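Endo-beta-1,4-glucanase (cellulase B) (Bacillus halodurans, PDB 4V2X) probably hydrolyses beta-1,4-linked glucans such as cellulose, using a family 5 glycoside hydrolase module joined to Ig-like and CBM46 modules. Local coordinates at residues F289-D302 with K339-I353. Residues are numbered along the deposited sequence; the frame is centred on the assembly and turned at random.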
# COMPACT_ATOMS: atom_id res chain seq x y z
N PHE A 289 0.26 -30.76 -23.31
CA PHE A 289 -0.25 -30.30 -22.03
C PHE A 289 0.35 -31.21 -20.95
O PHE A 289 -0.08 -32.35 -20.79
CB PHE A 289 -1.78 -30.38 -22.02
CG PHE A 289 -2.41 -29.97 -20.72
CD1 PHE A 289 -2.24 -28.68 -20.23
CD2 PHE A 289 -3.18 -30.87 -19.99
CE1 PHE A 289 -2.80 -28.30 -19.02
CE2 PHE A 289 -3.75 -30.48 -18.78
CZ PHE A 289 -3.57 -29.20 -18.30
N GLU A 290 1.35 -30.70 -20.24
CA GLU A 290 2.15 -31.54 -19.35
C GLU A 290 2.27 -30.93 -17.94
O GLU A 290 1.47 -30.06 -17.59
CB GLU A 290 3.52 -31.85 -20.02
CG GLU A 290 4.31 -30.67 -20.56
CD GLU A 290 4.63 -29.64 -19.50
OE1 GLU A 290 5.65 -29.80 -18.80
OE2 GLU A 290 3.84 -28.68 -19.35
N GLU A 291 3.21 -31.42 -17.15
CA GLU A 291 3.29 -31.08 -15.73
C GLU A 291 3.44 -29.58 -15.44
O GLU A 291 2.90 -29.09 -14.46
CB GLU A 291 4.41 -31.87 -15.03
CG GLU A 291 5.82 -31.69 -15.59
CD GLU A 291 6.19 -32.69 -16.67
OE1 GLU A 291 5.29 -33.23 -17.35
OE2 GLU A 291 7.41 -32.94 -16.83
N ASN A 292 4.19 -28.87 -16.27
CA ASN A 292 4.32 -27.43 -16.06
C ASN A 292 2.99 -26.69 -16.22
O ASN A 292 2.67 -25.83 -15.40
CB ASN A 292 5.40 -26.85 -16.95
CG ASN A 292 6.79 -27.16 -16.45
OD1 ASN A 292 7.30 -26.48 -15.57
ND2 ASN A 292 7.39 -28.22 -16.98
N SER A 293 2.22 -27.03 -17.25
CA SER A 293 0.92 -26.39 -17.45
C SER A 293 -0.08 -26.80 -16.36
O SER A 293 -0.85 -25.99 -15.89
CB SER A 293 0.35 -26.73 -18.83
OG SER A 293 1.11 -26.10 -19.85
N LYS A 294 -0.02 -28.06 -15.94
CA LYS A 294 -0.90 -28.56 -14.89
C LYS A 294 -0.59 -27.90 -13.56
O LYS A 294 -1.48 -27.43 -12.86
CB LYS A 294 -0.79 -30.08 -14.76
CG LYS A 294 -1.43 -30.84 -15.91
CD LYS A 294 -1.10 -32.32 -15.87
CE LYS A 294 -1.70 -33.04 -17.07
NZ LYS A 294 -1.17 -34.43 -17.17
N GLN A 295 0.70 -27.85 -13.22
CA GLN A 295 1.11 -27.27 -11.94
C GLN A 295 0.86 -25.78 -11.86
O GLN A 295 0.54 -25.26 -10.79
CB GLN A 295 2.58 -27.59 -11.63
CG GLN A 295 2.79 -29.02 -11.20
CD GLN A 295 1.91 -29.42 -10.02
OE1 GLN A 295 1.78 -28.67 -9.05
NE2 GLN A 295 1.27 -30.58 -10.12
N GLU A 296 1.00 -25.07 -12.98
CA GLU A 296 0.71 -23.64 -12.95
C GLU A 296 -0.75 -23.39 -12.58
O GLU A 296 -1.05 -22.48 -11.79
CB GLU A 296 1.04 -22.93 -14.26
CG GLU A 296 0.94 -21.42 -14.11
CD GLU A 296 1.29 -20.65 -15.35
OE1 GLU A 296 0.37 -20.37 -16.15
OE2 GLU A 296 2.48 -20.29 -15.52
N ILE A 297 -1.65 -24.16 -13.17
CA ILE A 297 -3.08 -24.05 -12.88
C ILE A 297 -3.37 -24.33 -11.40
O ILE A 297 -4.06 -23.56 -10.73
CB ILE A 297 -3.90 -25.00 -13.78
CG1 ILE A 297 -3.95 -24.43 -15.20
CG2 ILE A 297 -5.32 -25.20 -13.25
CD1 ILE A 297 -4.36 -25.45 -16.25
N ILE A 298 -2.82 -25.43 -10.89
CA ILE A 298 -3.05 -25.80 -9.50
C ILE A 298 -2.51 -24.72 -8.57
O ILE A 298 -3.22 -24.27 -7.68
CB ILE A 298 -2.46 -27.19 -9.16
CG1 ILE A 298 -3.23 -28.29 -9.90
CG2 ILE A 298 -2.50 -27.45 -7.66
CD1 ILE A 298 -2.52 -29.63 -9.93
N GLU A 299 -1.28 -24.29 -8.80
CA GLU A 299 -0.63 -23.32 -7.91
C GLU A 299 -1.34 -21.97 -7.96
O GLU A 299 -1.63 -21.38 -6.92
CB GLU A 299 0.84 -23.15 -8.26
CG GLU A 299 1.68 -24.37 -7.94
CD GLU A 299 3.11 -24.29 -8.46
OE1 GLU A 299 3.46 -23.30 -9.15
OE2 GLU A 299 3.88 -25.22 -8.17
N ALA A 300 -1.62 -21.50 -9.17
CA ALA A 300 -2.26 -20.21 -9.35
C ALA A 300 -3.64 -20.18 -8.70
O ALA A 300 -3.97 -19.26 -7.95
CB ALA A 300 -2.35 -19.85 -10.82
N PHE A 301 -4.46 -21.18 -8.99
CA PHE A 301 -5.81 -21.14 -8.47
C PHE A 301 -5.89 -21.56 -7.02
O PHE A 301 -6.81 -21.16 -6.33
CB PHE A 301 -6.76 -21.84 -9.44
CG PHE A 301 -6.90 -21.08 -10.72
CD1 PHE A 301 -7.56 -19.86 -10.74
CD2 PHE A 301 -6.29 -21.52 -11.89
CE1 PHE A 301 -7.65 -19.12 -11.89
CE2 PHE A 301 -6.37 -20.78 -13.05
CZ PHE A 301 -7.06 -19.58 -13.06
N ASP A 302 -4.89 -22.28 -6.51
CA ASP A 302 -4.78 -22.46 -5.07
C ASP A 302 -4.56 -21.10 -4.40
O ASP A 302 -5.18 -20.81 -3.38
CB ASP A 302 -3.65 -23.42 -4.68
CG ASP A 302 -4.07 -24.89 -4.75
OD1 ASP A 302 -5.27 -25.20 -4.95
OD2 ASP A 302 -3.18 -25.74 -4.57
N LYS A 339 -7.44 -31.32 -23.46
CA LYS A 339 -7.04 -31.69 -22.11
C LYS A 339 -6.77 -30.47 -21.24
O LYS A 339 -7.10 -30.48 -20.06
CB LYS A 339 -5.83 -32.63 -22.12
CG LYS A 339 -6.19 -34.02 -22.64
CD LYS A 339 -5.01 -34.96 -22.67
CE LYS A 339 -4.07 -34.65 -23.82
NZ LYS A 339 -3.02 -35.69 -23.98
N PHE A 340 -6.21 -29.41 -21.83
CA PHE A 340 -6.05 -28.13 -21.12
C PHE A 340 -7.39 -27.63 -20.59
O PHE A 340 -7.51 -27.30 -19.39
CB PHE A 340 -5.40 -27.06 -22.01
CG PHE A 340 -5.36 -25.68 -21.38
CD1 PHE A 340 -4.34 -25.33 -20.51
CD2 PHE A 340 -6.37 -24.76 -21.62
CE1 PHE A 340 -4.32 -24.08 -19.91
CE2 PHE A 340 -6.35 -23.51 -21.02
CZ PHE A 340 -5.32 -23.17 -20.17
N PHE A 341 -8.39 -27.55 -21.46
CA PHE A 341 -9.69 -27.03 -21.04
C PHE A 341 -10.37 -27.93 -20.01
O PHE A 341 -10.94 -27.44 -19.04
CB PHE A 341 -10.60 -26.76 -22.24
CG PHE A 341 -10.27 -25.47 -22.95
CD1 PHE A 341 -9.29 -25.41 -23.92
CD2 PHE A 341 -10.96 -24.30 -22.64
CE1 PHE A 341 -8.98 -24.23 -24.56
CE2 PHE A 341 -10.67 -23.11 -23.28
CZ PHE A 341 -9.66 -23.07 -24.24
N GLU A 342 -10.30 -29.24 -20.21
CA GLU A 342 -10.88 -30.19 -19.25
C GLU A 342 -10.26 -30.00 -17.87
O GLU A 342 -10.97 -29.90 -16.86
CB GLU A 342 -10.66 -31.63 -19.74
CG GLU A 342 -11.50 -32.69 -19.03
CD GLU A 342 -10.96 -33.09 -17.67
OE1 GLU A 342 -9.72 -33.11 -17.47
OE2 GLU A 342 -11.80 -33.43 -16.80
N PHE A 343 -8.94 -29.92 -17.83
CA PHE A 343 -8.19 -29.83 -16.56
C PHE A 343 -8.44 -28.48 -15.89
O PHE A 343 -8.73 -28.42 -14.70
CB PHE A 343 -6.71 -30.04 -16.85
CG PHE A 343 -5.83 -30.08 -15.63
CD1 PHE A 343 -5.31 -28.91 -15.09
CD2 PHE A 343 -5.48 -31.30 -15.06
CE1 PHE A 343 -4.47 -28.95 -13.98
CE2 PHE A 343 -4.64 -31.34 -13.96
CZ PHE A 343 -4.15 -30.17 -13.42
N LEU A 344 -8.35 -27.41 -16.67
CA LEU A 344 -8.57 -26.07 -16.14
C LEU A 344 -9.96 -25.97 -15.51
O LEU A 344 -10.11 -25.56 -14.35
CB LEU A 344 -8.42 -25.02 -17.23
CG LEU A 344 -8.73 -23.59 -16.80
CD1 LEU A 344 -7.83 -23.14 -15.65
CD2 LEU A 344 -8.63 -22.64 -17.97
N ILE A 345 -10.99 -26.35 -16.27
CA ILE A 345 -12.36 -26.15 -15.81
C ILE A 345 -12.65 -27.03 -14.59
O ILE A 345 -13.34 -26.59 -13.68
CB ILE A 345 -13.39 -26.33 -16.94
CG1 ILE A 345 -13.22 -25.20 -17.96
CG2 ILE A 345 -14.81 -26.32 -16.38
CD1 ILE A 345 -13.94 -25.43 -19.28
N HIS A 346 -12.09 -28.23 -14.55
CA HIS A 346 -12.23 -29.07 -13.37
C HIS A 346 -11.68 -28.33 -12.15
O HIS A 346 -12.33 -28.27 -11.10
CB HIS A 346 -11.50 -30.40 -13.53
CG HIS A 346 -11.29 -31.12 -12.24
ND1 HIS A 346 -12.33 -31.59 -11.47
CD2 HIS A 346 -10.16 -31.44 -11.57
CE1 HIS A 346 -11.86 -32.17 -10.39
NE2 HIS A 346 -10.54 -32.10 -10.42
N HIS A 347 -10.49 -27.76 -12.29
CA HIS A 347 -9.85 -27.15 -11.12
C HIS A 347 -10.50 -25.83 -10.71
O HIS A 347 -10.50 -25.47 -9.54
CB HIS A 347 -8.34 -27.04 -11.33
CG HIS A 347 -7.65 -28.34 -11.11
ND1 HIS A 347 -7.49 -28.90 -9.86
CD2 HIS A 347 -7.13 -29.23 -11.99
CE1 HIS A 347 -6.88 -30.06 -9.97
NE2 HIS A 347 -6.65 -30.29 -11.25
N LEU A 348 -11.11 -25.15 -11.66
CA LEU A 348 -11.94 -23.99 -11.34
C LEU A 348 -13.21 -24.40 -10.59
O LEU A 348 -13.60 -23.75 -9.62
CB LEU A 348 -12.31 -23.23 -12.60
CG LEU A 348 -11.12 -22.62 -13.35
CD1 LEU A 348 -11.60 -22.06 -14.68
CD2 LEU A 348 -10.43 -21.55 -12.52
N ASN A 349 -13.82 -25.50 -11.01
CA ASN A 349 -15.00 -26.03 -10.33
C ASN A 349 -14.70 -26.40 -8.89
O ASN A 349 -15.48 -26.08 -7.99
CB ASN A 349 -15.56 -27.26 -11.06
CG ASN A 349 -16.26 -26.90 -12.36
OD1 ASN A 349 -16.68 -25.77 -12.57
ND2 ASN A 349 -16.39 -27.88 -13.23
N GLU A 350 -13.58 -27.08 -8.69
CA GLU A 350 -13.14 -27.48 -7.36
C GLU A 350 -13.01 -26.27 -6.44
O GLU A 350 -13.25 -26.38 -5.24
CB GLU A 350 -11.80 -28.21 -7.44
CG GLU A 350 -11.89 -29.63 -7.96
CD GLU A 350 -12.58 -30.56 -6.98
OE1 GLU A 350 -12.22 -30.52 -5.78
OE2 GLU A 350 -13.46 -31.32 -7.40
N ARG A 351 -12.62 -25.13 -7.00
CA ARG A 351 -12.36 -23.93 -6.22
C ARG A 351 -13.47 -22.87 -6.32
O ARG A 351 -13.28 -21.73 -5.91
CB ARG A 351 -10.99 -23.37 -6.64
CG ARG A 351 -9.85 -24.31 -6.25
CD ARG A 351 -8.57 -24.00 -7.01
NE ARG A 351 -7.49 -24.95 -6.71
CZ ARG A 351 -7.41 -26.18 -7.19
NH1 ARG A 351 -8.36 -26.64 -8.00
NH2 ARG A 351 -6.39 -26.97 -6.85
N ASP A 352 -14.63 -23.26 -6.86
CA ASP A 352 -15.81 -22.38 -6.88
C ASP A 352 -15.57 -21.09 -7.66
O ASP A 352 -16.15 -20.05 -7.35
CB ASP A 352 -16.22 -22.04 -5.43
CG ASP A 352 -17.68 -21.59 -5.31
OD1 ASP A 352 -18.53 -22.05 -6.11
OD2 ASP A 352 -17.98 -20.79 -4.40
N ILE A 353 -14.73 -21.16 -8.69
CA ILE A 353 -14.39 -19.98 -9.47
C ILE A 353 -15.27 -19.93 -10.72
O ILE A 353 -15.29 -20.86 -11.52
CB ILE A 353 -12.89 -19.96 -9.83
CG1 ILE A 353 -12.06 -19.73 -8.55
CG2 ILE A 353 -12.60 -18.85 -10.85
CD1 ILE A 353 -10.58 -20.03 -8.70
O HOH W 1 -0.27 -34.87 -22.86
O HOH W 2 -2.16 -34.10 -21.15
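Phe289, Ile297 and Phe301 pack against Phe340, Phe343, Leu344 and Leu348 in a mainly apolar helix-helix contact on the outside of the barrel, where helices 291-302 and 339-350 run nearly parallel, their axes crossing at -19° and 10.2 Å apart. Phe289, in the loop just before helix 291-302, joins Phe340 and Phe343 in an aromatic cluster. Its ring takes CA of Phe340 over the centre of one face and makes an offset edge-to-face pair with Phe343, its edge toward that ring's face, CZ lying 3.6 Å from Phe343 CG. Phe343 has CG anti to its backbone N (chi1 -176°), which carries the ring across to the other helix; there lysine suits position 294, its aliphatic CG covering one face, 3.9 Å from the ring centroid, while the amine leads away. Branched Ile297 is a knob in the hole formed by Phe340, Phe343, Leu344 and His347. These are the last two helices of a (beta/alpha)8 barrel before its closing strand: strand 315-320 joins them in chain order and lies under the pair, its Leu317 touching both Phe301 and Leu348. Flat Phe301 receives CD2 of Leu348 over its centre, 3.7 Å from the centroid. Ile353 CD1 also touches Phe301 CD1, at 3.6 Å. Just beyond helix 339-350, Arg351 is long enough, with three donor nitrogens, to hold two partners: NE and NH2 grip Asp302 side-on, each 2.8 Å from OD1 and both from one face of the carboxylate. Its NH1 donates to His347 O and, at 3.1 Å, to His347 ND1, fixing the imidazole's rotation beneath Ile298 CG1. A leucine in place of Arg351 would probably leave the Asp302 carboxylate without its cationic mate and the His347 ring freer to turn.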